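Long-range contacts in Lys-gingipain catalytic subunit (Porphyromonas gingivalis, PDB 6I9A), which cleaves proteins after lysine as a secreted cysteine endopeptidase of family C25, and may act as a virulence factor in periodontal disease: residues Asn131-Lys135 against Ile265-Lys271; Val136-Ala142 against Asp362-Tyr368; Ala394-Val400 against Thr411-Ala416. All coordinates share one frame. Numbering follows the deposited sequence.

Interaction 1: Asn131-Lys135 against Ile265-Lys271; sequences NIIDK and ITRVKEK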
ATOM      1  N   ASN A 131      16.658  -2.390  -3.649  1.00 10.73           N
ATOM      2  CA  ASN A 131      16.287  -1.028  -4.041  1.00 11.33           C
ATOM      3  C   ASN A 131      14.926  -0.664  -3.477  1.00 10.84           C
ATOM      4  O   ASN A 131      14.688   0.444  -2.999  1.00 10.98           O
ATOM      5  CB  ASN A 131      16.230  -0.918  -5.542  1.00 12.12           C
ATOM      6  CG  ASN A 131      17.564  -0.993  -6.200  1.00 12.89           C
ATOM      7  OD1 ASN A 131      18.618  -0.876  -5.540  1.00 14.04           O
ATOM      8  ND2 ASN A 131      17.592  -1.188  -7.515  1.00 12.56           N
ATOM      9  N   ILE A 132      13.962  -1.598  -3.602  1.00 10.38           N
ATOM     10  CA  ILE A 132      12.607  -1.319  -3.094  1.00 10.70           C
ATOM     11  C   ILE A 132      12.656  -1.147  -1.595  1.00 10.01           C
ATOM     12  O   ILE A 132      12.080  -0.209  -1.035  1.00  9.89           O
ATOM     13  CB  ILE A 132      11.642  -2.471  -3.445  1.00 10.61           C
ATOM     14  CG1 ILE A 132      11.588  -2.724  -4.963  1.00 11.28           C
ATOM     15  CG2 ILE A 132      10.231  -2.170  -2.864  1.00 12.33           C
ATOM     16  CD1 ILE A 132      10.779  -3.969  -5.349  1.00 12.34           C
ATOM     17  N   ILE A 133      13.319  -2.125  -0.919  1.00 10.45           N
ATOM     18  CA  ILE A 133      13.354  -2.099   0.553  1.00 11.03           C
ATOM     19  C   ILE A 133      13.982  -0.832   1.081  1.00 10.38           C
ATOM     20  O   ILE A 133      13.509  -0.264   2.071  1.00 10.32           O
ATOM     21  CB  ILE A 133      14.125  -3.354   1.037  1.00 10.24           C
ATOM     22  CG1 ILE A 133      13.299  -4.590   0.727  1.00 10.71           C
ATOM     23  CG2 ILE A 133      14.482  -3.246   2.549  1.00 11.14           C
ATOM     24  CD1 ILE A 133      14.077  -5.899   0.898  1.00 11.29           C
ATOM     25  N   ASP A 134      15.086  -0.365   0.447  1.00 10.46           N
ATOM     26  CA  ASP A 134      15.747   0.844   0.990  1.00 10.96           C
ATOM     27  C   ASP A 134      14.819   2.053   0.952  1.00 10.65           C
ATOM     28  O   ASP A 134      14.833   2.927   1.837  1.00 10.98           O
ATOM     29  CB  ASP A 134      17.009   1.122   0.203  1.00 12.54           C
ATOM     30  CG  ASP A 134      18.120   0.125   0.482  1.00 14.76           C
ATOM     31  OD1 ASP A 134      18.064  -0.591   1.523  1.00 15.73           O
ATOM     32  OD2 ASP A 134      19.074   0.074  -0.319  1.00 15.52           O
ATOM     33  N   LYS A 135      13.975   2.144  -0.090  1.00 10.28           N
ATOM     34  CA  LYS A 135      13.017   3.262  -0.165  1.00  9.95           C
ATOM     35  C   LYS A 135      11.950   3.136   0.900  1.00  9.72           C
ATOM     36  O   LYS A 135      11.558   4.097   1.553  1.00 10.00           O
ATOM     37  CB  LYS A 135      12.390   3.332  -1.559  1.00 11.01           C
ATOM     38  CG  LYS A 135      13.455   3.750  -2.620  1.00 10.39           C
ATOM     39  CD  LYS A 135      12.858   3.907  -4.029  1.00 11.66           C
ATOM     40  CE  LYS A 135      12.635   2.580  -4.680  1.00 10.25           C
ATOM     41  NZ  LYS A 135      12.093   2.748  -6.078  1.00 10.41           N
ATOM     42  N   ILE A 265       8.955   1.468 -11.710  1.00  9.75           N
ATOM     43  CA  ILE A 265       8.902   2.628 -10.823  1.00  9.58           C
ATOM     44  C   ILE A 265       9.250   2.231  -9.378  1.00  9.69           C
ATOM     45  O   ILE A 265       9.728   3.088  -8.624  1.00  9.87           O
ATOM     46  CB  ILE A 265       7.534   3.347 -10.938  1.00  9.79           C
ATOM     47  CG1 ILE A 265       7.669   4.826 -10.570  1.00  9.61           C
ATOM     48  CG2 ILE A 265       6.419   2.621 -10.118  1.00 10.59           C
ATOM     49  CD1 ILE A 265       6.373   5.624 -10.944  1.00 10.52           C
ATOM     50  N   THR A 266       9.026   0.946  -9.006  1.00  9.49           N
ATOM     51  CA  THR A 266       9.393   0.492  -7.680  1.00  9.93           C
ATOM     52  C   THR A 266      10.811  -0.066  -7.667  1.00  9.47           C
ATOM     53  O   THR A 266      11.504   0.107  -6.660  1.00 10.15           O
ATOM     54  CB  THR A 266       8.371  -0.496  -7.158  1.00 10.06           C
ATOM     55  OG1 THR A 266       8.135  -1.566  -8.107  1.00 10.20           O
ATOM     56  CG2 THR A 266       7.088   0.176  -6.800  1.00 11.18           C
ATOM     57  N   ARG A 267      11.280  -0.725  -8.742  1.00 10.03           N
ATOM     58  CA  ARG A 267      12.635  -1.321  -8.765  1.00 10.86           C
ATOM     59  C   ARG A 267      13.752  -0.286  -8.854  1.00 11.18           C
ATOM     60  O   ARG A 267      14.871  -0.607  -8.457  1.00 12.32           O
ATOM     61  CB  ARG A 267      12.778  -2.269  -9.959  1.00 10.64           C
ATOM     62  CG  ARG A 267      11.943  -3.518  -9.849  1.00 10.23           C
ATOM     63  CD  ARG A 267      11.990  -4.278 -11.146  1.00 10.72           C
ATOM     64  NE  ARG A 267      11.237  -5.520 -10.975  1.00 10.59           N
ATOM     65  CZ  ARG A 267      11.229  -6.521 -11.852  1.00 10.32           C
ATOM     66  NH1 ARG A 267      11.877  -6.405 -13.014  1.00 11.24           N
ATOM     67  NH2 ARG A 267      10.521  -7.620 -11.603  1.00 11.09           N
ATOM     68  N   VAL A 268      13.519   0.908  -9.419  1.00 10.89           N
ATOM     69  CA  VAL A 268      14.636   1.830  -9.656  1.00 11.31           C
ATOM     70  C   VAL A 268      15.278   2.262  -8.337  1.00 10.90           C
ATOM     71  O   VAL A 268      14.618   2.498  -7.309  1.00 11.50           O
ATOM     72  CB  VAL A 268      14.211   3.028 -10.521  1.00 10.52           C
ATOM     73  CG1 VAL A 268      14.075   2.640 -11.994  1.00 11.65           C
ATOM     74  CG2 VAL A 268      12.940   3.706 -10.004  1.00 10.87           C
ATOM     75  N   LYS A 269      16.631   2.388  -8.382  1.00 11.45           N
ATOM     76  CA  LYS A 269      17.418   2.629  -7.185  1.00 11.60           C
ATOM     77  C   LYS A 269      17.422   4.091  -6.762  1.00 12.03           C
ATOM     78  O   LYS A 269      17.769   4.953  -7.568  1.00 12.04           O
ATOM     79  CB  LYS A 269      18.879   2.187  -7.433  1.00 13.08           C
ATOM     80  CG  LYS A 269      19.716   2.296  -6.154  1.00 14.42           C
ATOM     81  CD  LYS A 269      21.076   1.592  -6.308  1.00 18.48           C
ATOM     82  CE  LYS A 269      21.788   1.381  -4.962  1.00 21.21           C
ATOM     83  NZ  LYS A 269      21.127   0.336  -4.067  1.00 23.56           N
ATOM     84  N   GLU A 270      17.076   4.368  -5.508  1.00 11.51           N
ATOM     85  CA  GLU A 270      17.171   5.717  -4.926  1.00 12.59           C
ATOM     86  C   GLU A 270      16.480   6.763  -5.798  1.00 11.32           C
ATOM     87  O   GLU A 270      16.894   7.919  -5.873  1.00 12.70           O
ATOM     88  CB  GLU A 270      18.651   6.095  -4.652  1.00 14.82           C
ATOM     89  CG  GLU A 270      19.263   5.202  -3.557  1.00 17.70           C
ATOM     90  CD  GLU A 270      20.737   5.414  -3.285  1.00 23.98           C
ATOM     91  OE1 GLU A 270      21.392   6.139  -4.057  1.00 29.03           O
ATOM     92  OE2 GLU A 270      21.229   4.858  -2.281  1.00 33.55           O
ATOM     93  N   LYS A 271      15.350   6.356  -6.365  1.00 10.94           N
ATOM     94  CA  LYS A 271      14.484   7.252  -7.142  1.00 10.74           C
ATOM     95  C   LYS A 271      13.150   6.531  -7.281  1.00  9.84           C
ATOM     96  O   LYS A 271      13.025   5.369  -6.912  1.00 10.69           O
ATOM     97  CB  LYS A 271      15.147   7.601  -8.484  1.00 11.64           C
ATOM     98  CG  LYS A 271      15.235   6.394  -9.419  1.00 11.37           C
ATOM     99  CD  LYS A 271      16.041   6.639 -10.720  1.00 12.03           C
ATOM    100  CE  LYS A 271      17.523   6.898 -10.519  1.00 13.22           C
ATOM    101  NZ  LYS A 271      18.282   5.648 -10.194  1.00 17.90           N
TER
HETATM  102  O   HOH W   1      16.706   2.378  -3.533  1.00 12.84           O
HETATM  103  O   HOH W   2      20.916  -2.360  -4.752  1.00 27.80           O
HETATM  104  O   HOH W   3      19.171   1.570  -2.509  1.00 18.95           O
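Within the caspase-like (clan CD) catalytic part of the gingipain, this is a polar contact in which helix 126-141 seals the C-terminal end of helix 261-267 and the loop that follows it. Helix 261-267 ends at Arg267, and Val268 is the first residue to leave helical angles. The last carbonyls of this helix are left without helical amide partners; side chains of Asn131-Lys135 take their place. Lys135 does most of this. Its side chain, bent at chi3 (m), carries NZ into the hollow of the turn, where it hydrogen-bonds to Thr266 O (2.8 Å), Val268 O (2.8 Å) and Lys271 O (2.9 Å), and beyond the segment to Ala273 O, so four backbone oxygens share the three protons of a buried ammonium group. One turn earlier, Asn131 ND2 donates to Arg267 O (2.9 Å). Ile132 adds packing, with CG1 3.3 Å from Thr266 O. The CA-CB bond of Arg267 points away from Asn131-Lys135; its NH2 hydrogen-bonds to Asp85, a ligand of one calcium ion, as is Glu263 on the same helix as Arg267. Toward solvent the contact becomes wetter: Asp134 OD2 and Lys269 NZ, 4.3 Å apart, are bridged by water 3, and water 1 links Asn131 O to Glu270 N. Lys269 NZ also donates directly to Asn131 OD1 (3.2 Å), and water 2 spans the same two atoms at 2.8 Å from each.

Interaction 2: Val136-Ala142 against Asp362-Tyr368; sequences VLMYEKA and DGSVMPY
The C-terminal turns of helix 126-141 pack on the irregular connection that leaves edge strand 357-361 of the six-stranded sheet. Val136-Glu140 is helical; Ala142, with positive phi (53°), is the C' residue of a Schellman motif. Opposite, Asp362-Val365 forms a type I beta turn, then Val365-Tyr368 runs extended. CA atoms lie 7.2 Å apart for Val136-Asp362 and 7.0 Å for Glu140-Val365. Asp362 OD1 accepts from Ser364 N (2.9 Å), an Asx turn, and from Ser364 OG (2.7 Å). Two tyrosines clasp the segments: Tyr139 (chi1 t) accepts at OH from Tyr368 N (2.9 Å), while Tyr368 (chi1 m) donates from OH to Tyr139 O (2.8 Å). Their ring centroids are 4.7 Å apart, planes at 31°. The arrangement belongs to the alpha/beta/alpha sandwich of the caspase-like fold, with Tyr274 of the neighbouring strand also against Tyr139. Val365 CG2 meets Val136 CG1 (4.0 Å), and Val365 CG1 meets Tyr139 CE2 (3.7 Å). Glu140 OE1 and Asp362 OD2 approach to 4.5 Å, and Lys35 forms salt bridges with both; Trp34 also binds Glu140 OE1. Water 5 lies 2.6 Å from Glu140 OE2 and 2.9 Å from Met366 N; water 6, 2.7 Å from Glu140 OE2 and 2.9 Å from Ser364 O.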
ATOM      1  N   VAL A 136      11.428   1.905   1.080  1.00  9.69           N
ATOM      2  CA  VAL A 136      10.421   1.661   2.135  1.00 10.93           C
ATOM      3  C   VAL A 136      10.966   2.016   3.508  1.00 10.54           C
ATOM      4  O   VAL A 136      10.300   2.679   4.280  1.00 11.06           O
ATOM      5  CB  VAL A 136       9.960   0.192   2.101  1.00 10.58           C
ATOM      6  CG1 VAL A 136       9.111  -0.126   3.318  1.00 11.74           C
ATOM      7  CG2 VAL A 136       9.224  -0.089   0.798  1.00 11.27           C
ATOM      8  N   LEU A 137      12.203   1.590   3.809  1.00 11.09           N
ATOM      9  CA  LEU A 137      12.798   1.822   5.128  0.53 11.31           C
ATOM     10  C   LEU A 137      12.970   3.320   5.376  1.00 10.59           C
ATOM     11  O   LEU A 137      12.666   3.811   6.467  1.00 10.91           O
ATOM     12  CB  LEU A 137      14.168   1.112   5.229  0.53 11.90           C
ATOM     13  CG  LEU A 137      14.123  -0.418   5.286  0.53 11.08           C
ATOM     14  CD1 LEU A 137      15.516  -1.014   5.255  0.53 12.70           C
ATOM     15  CD2 LEU A 137      13.425  -0.863   6.572  0.53 13.89           C
ATOM     16  N   MET A 138      13.471   4.054   4.371  1.00 10.57           N
ATOM     17  CA  MET A 138      13.649   5.490   4.581  1.00 11.38           C
ATOM     18  C   MET A 138      12.312   6.169   4.813  1.00 10.39           C
ATOM     19  O   MET A 138      12.151   7.026   5.687  1.00 10.26           O
ATOM     20  CB  MET A 138      14.349   6.121   3.378  1.00 11.02           C
ATOM     21  CG  MET A 138      14.377   7.631   3.514  1.00 11.38           C
ATOM     22  SD  MET A 138      15.578   8.482   2.481  1.00 13.00           S
ATOM     23  CE  MET A 138      17.098   8.064   3.412  1.00 14.25           C
ATOM     24  N   TYR A 139      11.286   5.748   4.038  1.00  9.67           N
ATOM     25  CA  TYR A 139       9.991   6.389   4.174  1.00  9.78           C
ATOM     26  C   TYR A 139       9.340   6.084   5.521  1.00  8.93           C
ATOM     27  O   TYR A 139       8.886   6.991   6.243  1.00  9.48           O
ATOM     28  CB  TYR A 139       9.073   5.917   3.019  1.00  9.53           C
ATOM     29  CG  TYR A 139       7.746   6.648   2.997  1.00  9.42           C
ATOM     30  CD1 TYR A 139       7.611   7.870   2.323  1.00  9.71           C
ATOM     31  CD2 TYR A 139       6.626   6.128   3.651  1.00 10.23           C
ATOM     32  CE1 TYR A 139       6.416   8.545   2.311  1.00  9.98           C
ATOM     33  CE2 TYR A 139       5.414   6.802   3.637  1.00 10.74           C
ATOM     34  CZ  TYR A 139       5.306   7.987   2.937  1.00  9.76           C
ATOM     35  OH  TYR A 139       4.100   8.636   2.904  1.00 11.95           O
ATOM     36  N   GLU A 140       9.316   4.801   5.911  1.00  9.65           N
ATOM     37  CA  GLU A 140       8.624   4.382   7.141  1.00  9.86           C
ATOM     38  C   GLU A 140       9.363   4.773   8.425  1.00 10.07           C
ATOM     39  O   GLU A 140       8.721   5.030   9.447  1.00 10.96           O
ATOM     40  CB  GLU A 140       8.402   2.865   7.147  1.00 10.77           C
ATOM     41  CG  GLU A 140       7.483   2.394   6.033  1.00 10.75           C
ATOM     42  CD  GLU A 140       6.927   1.024   6.379  1.00 10.32           C
ATOM     43  OE1 GLU A 140       7.719   0.074   6.560  1.00 10.69           O
ATOM     44  OE2 GLU A 140       5.682   0.877   6.437  1.00 11.18           O
ATOM     45  N   LYS A 141      10.701   4.783   8.372  1.00 10.66           N
ATOM     46  CA  LYS A 141      11.502   5.224   9.522  1.00 10.87           C
ATOM     47  C   LYS A 141      11.654   6.740   9.504  1.00 11.07           C
ATOM     48  O   LYS A 141      12.160   7.323  10.486  1.00 13.53           O
ATOM     49  CB  LYS A 141      12.886   4.589   9.500  1.00 12.79           C
ATOM     50  CG  LYS A 141      12.807   3.079   9.719  1.00 13.44           C
ATOM     51  CD  LYS A 141      14.238   2.542   9.793  1.00 15.40           C
ATOM     52  CE  LYS A 141      14.306   1.098  10.187  1.00 17.08           C
ATOM     53  NZ  LYS A 141      15.719   0.763  10.611  1.00 19.12           N
ATOM     54  N   ALA A 142      11.196   7.407   8.406  1.00 11.15           N
ATOM     55  CA  ALA A 142      11.254   8.866   8.263  1.00 11.36           C
ATOM     56  C   ALA A 142      12.651   9.409   8.489  1.00 11.51           C
ATOM     57  O   ALA A 142      12.853  10.383   9.204  1.00 13.52           O
ATOM     58  CB  ALA A 142      10.242   9.555   9.178  1.00 12.26           C
ATOM     59  N   ASP A 362       5.479  -2.062  -1.605  1.00  8.94           N
ATOM     60  CA  ASP A 362       5.036  -2.457  -0.271  1.00  9.23           C
ATOM     61  C   ASP A 362       3.685  -1.857   0.086  1.00  8.46           C
ATOM     62  O   ASP A 362       3.546  -0.682   0.462  1.00  9.03           O
ATOM     63  CB  ASP A 362       6.113  -2.047   0.739  1.00  9.93           C
ATOM     64  CG  ASP A 362       5.832  -2.545   2.155  1.00  9.25           C
ATOM     65  OD1 ASP A 362       4.718  -3.077   2.392  1.00  9.67           O
ATOM     66  OD2 ASP A 362       6.748  -2.441   3.012  1.00 10.06           O
ATOM     67  N   GLY A 363       2.662  -2.703   0.010  1.00  8.39           N
ATOM     68  CA  GLY A 363       1.296  -2.318   0.315  1.00  9.43           C
ATOM     69  C   GLY A 363       0.985  -2.126   1.788  1.00  8.42           C
ATOM     70  O   GLY A 363      -0.058  -1.567   2.161  1.00  8.83           O
ATOM     71  N   SER A 364       1.925  -2.556   2.665  1.00  8.51           N
ATOM     72  CA  SER A 364       1.737  -2.405   4.115  1.00  8.92           C
ATOM     73  C   SER A 364       2.184  -1.059   4.644  1.00  8.66           C
ATOM     74  O   SER A 364       1.982  -0.767   5.817  1.00  9.13           O
ATOM     75  CB  SER A 364       2.415  -3.536   4.889  1.00  9.54           C
ATOM     76  OG  SER A 364       3.830  -3.404   4.898  1.00  9.67           O
ATOM     77  N   VAL A 365       2.787  -0.212   3.794  1.00  8.81           N
ATOM     78  CA  VAL A 365       3.174   1.149   4.228  1.00  9.51           C
ATOM     79  C   VAL A 365       1.904   1.923   4.551  1.00  9.13           C
ATOM     80  O   VAL A 365       0.870   1.817   3.847  1.00  8.59           O
ATOM     81  CB  VAL A 365       3.973   1.843   3.104  1.00  9.33           C
ATOM     82  CG1 VAL A 365       4.181   3.335   3.408  1.00 10.73           C
ATOM     83  CG2 VAL A 365       5.314   1.151   2.870  1.00 10.04           C
ATOM     84  N   MET A 366       1.972   2.765   5.571  1.00  8.89           N
ATOM     85  CA  MET A 366       0.963   3.735   5.929  1.00  9.55           C
ATOM     86  C   MET A 366       1.386   5.097   5.380  1.00  9.52           C
ATOM     87  O   MET A 366       2.257   5.755   5.967  1.00 10.24           O
ATOM     88  CB  MET A 366       0.750   3.836   7.450  1.00 11.38           C
ATOM     89  CG  MET A 366       0.065   2.629   8.007  1.00 12.83           C
ATOM     90  SD  MET A 366      -0.666   3.051   9.581  1.00 16.54           S
ATOM     91  CE  MET A 366      -1.357   1.467  10.042  1.00 16.32           C
ATOM     92  N   PRO A 367       0.845   5.563   4.267  1.00  9.33           N
ATOM     93  CA  PRO A 367       1.319   6.835   3.719  1.00  9.78           C
ATOM     94  C   PRO A 367       0.975   7.977   4.644  1.00  9.21           C
ATOM     95  O   PRO A 367      -0.126   8.081   5.198  1.00 10.13           O
ATOM     96  CB  PRO A 367       0.581   6.971   2.365  1.00 10.49           C
ATOM     97  CG  PRO A 367       0.198   5.525   2.025  1.00  9.32           C
ATOM     98  CD  PRO A 367      -0.153   4.931   3.374  1.00  9.55           C
ATOM     99  N   TYR A 368       1.925   8.933   4.734  1.00  9.64           N
ATOM    100  CA  TYR A 368       1.644  10.187   5.438  1.00 10.20           C
ATOM    101  C   TYR A 368       0.657  11.026   4.599  1.00  9.74           C
ATOM    102  O   TYR A 368       0.444  10.772   3.398  1.00 11.92           O
ATOM    103  CB  TYR A 368       2.975  10.982   5.661  1.00 11.17           C
ATOM    104  CG  TYR A 368       4.056  10.148   6.310  1.00 10.64           C
ATOM    105  CD1 TYR A 368       3.866   9.584   7.568  1.00 11.37           C
ATOM    106  CD2 TYR A 368       5.264   9.920   5.664  1.00 10.28           C
ATOM    107  CE1 TYR A 368       4.853   8.808   8.163  1.00 12.10           C
ATOM    108  CE2 TYR A 368       6.269   9.148   6.244  1.00 10.70           C
ATOM    109  CZ  TYR A 368       6.043   8.566   7.488  1.00 11.35           C
ATOM    110  OH  TYR A 368       6.969   7.738   8.082  1.00 11.88           O
TER
HETATM  111  O   HOH W   4       2.979  10.749   2.138  1.00 22.16           O
HETATM  112  O   HOH W   5       4.241   2.882   7.355  1.00 10.52           O
HETATM  113  O   HOH W   6       4.297  -1.135   7.487  1.00 11.33           O

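Interaction 3: Ala394-Val400 against Thr411-Ala416; sequences ASAGSYV and TGVANA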
ATOM      1  N   ALA A 394       1.252   6.251  25.009  1.00 12.57           N
ATOM      2  CA  ALA A 394       1.424   6.866  23.696  1.00 12.85           C
ATOM      3  C   ALA A 394       0.095   7.429  23.270  1.00 12.41           C
ATOM      4  O   ALA A 394      -0.937   7.042  23.806  1.00 13.20           O
ATOM      5  CB  ALA A 394       1.948   5.858  22.676  1.00 13.41           C
ATOM      6  N   SER A 395       0.097   8.341  22.292  1.00 12.62           N
ATOM      7  CA  SER A 395      -1.181   8.905  21.884  1.00 12.45           C
ATOM      8  C   SER A 395      -2.179   7.827  21.491  1.00 11.51           C
ATOM      9  O   SER A 395      -1.800   6.795  20.897  1.00 11.24           O
ATOM     10  CB  SER A 395      -1.052   9.935  20.762  1.00 12.46           C
ATOM     11  OG  SER A 395      -0.659   9.298  19.550  1.00 11.53           O
ATOM     12  N   ALA A 396      -3.453   8.071  21.780  1.00 12.46           N
ATOM     13  CA  ALA A 396      -4.515   7.111  21.497  1.00 12.44           C
ATOM     14  C   ALA A 396      -4.431   6.595  20.055  1.00 12.74           C
ATOM     15  O   ALA A 396      -4.397   7.362  19.110  1.00 13.25           O
ATOM     16  CB  ALA A 396      -5.869   7.743  21.750  1.00 14.80           C
ATOM     17  N   GLY A 397      -4.458   5.277  19.923  1.00 12.59           N
ATOM     18  CA  GLY A 397      -4.404   4.641  18.615  1.00 12.74           C
ATOM     19  C   GLY A 397      -3.026   4.224  18.183  1.00 11.41           C
ATOM     20  O   GLY A 397      -2.890   3.501  17.203  1.00 11.90           O
ATOM     21  N   SER A 398      -1.968   4.702  18.885  1.00 10.73           N
ATOM     22  CA  SER A 398      -0.625   4.297  18.513  1.00  9.94           C
ATOM     23  C   SER A 398      -0.398   2.823  18.764  1.00 10.35           C
ATOM     24  O   SER A 398      -0.967   2.236  19.706  1.00 11.52           O
ATOM     25  CB  SER A 398       0.404   5.064  19.343  1.00 11.55           C
ATOM     26  OG  SER A 398       0.338   6.468  19.086  1.00 11.07           O
ATOM     27  N   TYR A 399       0.439   2.212  17.936  1.00 10.20           N
ATOM     28  CA  TYR A 399       0.783   0.786  18.018  1.00  9.79           C
ATOM     29  C   TYR A 399       2.203   0.673  18.538  1.00  9.94           C
ATOM     30  O   TYR A 399       3.143   1.232  17.955  1.00 11.09           O
ATOM     31  CB  TYR A 399       0.612   0.186  16.634  1.00 10.50           C
ATOM     32  CG  TYR A 399       0.773  -1.314  16.538  1.00  9.88           C
ATOM     33  CD1 TYR A 399       0.022  -2.183  17.349  1.00 11.78           C
ATOM     34  CD2 TYR A 399       1.562  -1.883  15.541  1.00 11.15           C
ATOM     35  CE1 TYR A 399       0.078  -3.569  17.165  1.00 11.59           C
ATOM     36  CE2 TYR A 399       1.632  -3.259  15.360  1.00 10.72           C
ATOM     37  CZ  TYR A 399       0.877  -4.091  16.164  1.00 10.41           C
ATOM     38  OH  TYR A 399       0.917  -5.444  15.935  1.00 11.33           O
ATOM     39  N   VAL A 400       2.328  -0.069  19.659  1.00 10.04           N
ATOM     40  CA  VAL A 400       3.606  -0.218  20.351  1.00 10.29           C
ATOM     41  C   VAL A 400       4.123  -1.631  20.194  1.00  9.59           C
ATOM     42  O   VAL A 400       3.370  -2.581  20.427  1.00 10.46           O
ATOM     43  CB  VAL A 400       3.420   0.147  21.842  1.00 11.05           C
ATOM     44  CG1 VAL A 400       4.756   0.071  22.584  1.00 12.36           C
ATOM     45  CG2 VAL A 400       2.780   1.535  22.021  1.00 12.10           C
ATOM     46  N   THR A 411       3.133  -6.728  21.485  1.00 10.40           N
ATOM     47  CA  THR A 411       2.497  -5.546  20.884  1.00 10.91           C
ATOM     48  C   THR A 411       1.311  -5.092  21.701  1.00 11.05           C
ATOM     49  O   THR A 411       0.675  -5.900  22.407  1.00 11.74           O
ATOM     50  CB  THR A 411       2.017  -5.823  19.442  1.00 11.16           C
ATOM     51  OG1 THR A 411       0.913  -6.730  19.443  1.00 12.27           O
ATOM     52  CG2 THR A 411       3.104  -6.356  18.529  1.00 12.37           C
ATOM     53  N   GLY A 412       0.921  -3.823  21.531  1.00 10.64           N
ATOM     54  CA  GLY A 412      -0.318  -3.331  22.081  1.00 11.73           C
ATOM     55  C   GLY A 412      -0.699  -2.043  21.411  1.00 10.97           C
ATOM     56  O   GLY A 412       0.157  -1.294  20.950  1.00 11.69           O
ATOM     57  N   VAL A 413      -1.985  -1.734  21.434  1.00 11.78           N
ATOM     58  CA  VAL A 413      -2.517  -0.471  20.892  1.00 11.55           C
ATOM     59  C   VAL A 413      -2.887   0.457  22.036  1.00 11.57           C
ATOM     60  O   VAL A 413      -3.610   0.045  22.947  1.00 12.58           O
ATOM     61  CB  VAL A 413      -3.745  -0.746  20.005  1.00 12.26           C
ATOM     62  CG1 VAL A 413      -4.323   0.572  19.504  1.00 13.81           C
ATOM     63  CG2 VAL A 413      -3.364  -1.634  18.821  1.00 15.12           C
ATOM     64  N   ALA A 414      -2.421   1.691  22.008  1.00 10.98           N
ATOM     65  CA  ALA A 414      -2.830   2.655  23.047  1.00 11.90           C
ATOM     66  C   ALA A 414      -4.340   2.900  22.977  1.00 12.44           C
ATOM     67  O   ALA A 414      -4.889   3.222  21.915  1.00 12.38           O
ATOM     68  CB  ALA A 414      -2.085   3.958  22.875  1.00 12.34           C
ATOM     69  N   ASN A 415      -4.986   2.794  24.119  1.00 12.88           N
ATOM     70  CA  ASN A 415      -6.425   2.988  24.223  1.00 13.44           C
ATOM     71  C   ASN A 415      -6.765   4.494  24.172  1.00 14.70           C
ATOM     72  O   ASN A 415      -5.883   5.334  23.985  1.00 14.73           O
ATOM     73  CB  ASN A 415      -6.961   2.289  25.503  1.00 14.88           C
ATOM     74  CG  ASN A 415      -6.560   2.952  26.785  1.00 15.10           C
ATOM     75  OD1 ASN A 415      -6.002   4.065  26.841  1.00 15.10           O
ATOM     76  ND2 ASN A 415      -6.844   2.262  27.900  1.00 16.50           N
ATOM     77  N   ALA A 416      -8.063   4.826  24.364  1.00 15.53           N
ATOM     78  CA  ALA A 416      -8.510   6.224  24.236  1.00 17.42           C
ATOM     79  C   ALA A 416      -7.861   7.148  25.289  1.00 18.72           C
ATOM     80  O   ALA A 416      -7.755   8.345  25.068  1.00 19.04           O
ATOM     81  CB  ALA A 416     -10.041   6.323  24.342  1.00 19.30           C
TER
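Two antiparallel strands of a beta hairpin, 399-404 and 407-413, meet here at their open end, in the C-terminal immunoglobulin-like domain. Val400 and Gly412 form a hydrogen-bonded pair (Val400 N to Gly412 O 2.8 Å, Gly412 N to Val400 O 3.0 Å), Tyr399 and Val413 the adjoining non-hydrogen-bonded pair. The ladder runs on past the strand ends through Ala414 N to Ser398 O (2.8 Å) and Gly397 N to Ala414 O (2.9 Å). There Ala394-Val400 folds back in a type II turn, Ser395 to Ser398, closed by Ser398 N on Ser395 O (2.9 Å); Gly397 takes the positive phi (95°) at its third position, where a CB would jam against the preceding carbonyl. Ala414 CB packs against the start of this turn, 3.4 Å from Ala394 O and 3.5 Å from Ser395 O. Tyr399 and Val413 share one face of the sheet, CD1 to CG2 at 3.7 Å; Tyr399 OH hydrogen-bonds Val14 N and Gly39 O, tying this domain to the N-terminal part of the chain. Val400 turns to the other face, against Ile438, Ala420 and Val422. Beside the turn, Ala396 CA makes a CA-H...O contact with Asn415 O at 3.3 Å.

In the fold
Interactions 1 and 2 use successive parts of helix 126-141, Asn131-Lys135 and Val136-Ala142, with centres 12 Å apart. Their partners, 265-271 and 362-368, come from distant places in the catalytic part of the chain, so one helix joins the end of helix 261-267 to the connection after strand 357-361. Helix 261-267 follows the nucleophile Cys249 in sequence and supplies Glu263 to a calcium site; the side chain of Arg267 is about 4 Å from this ion, whereas interactions 2 and 3 lie away from the catalytic and calcium sites. Interaction 3 stands apart in the immunoglobulin-like domain, its centre 31 Å from interaction 1's and 19 Å from interaction 2's, nearest atoms about 18 and 7 Å apart.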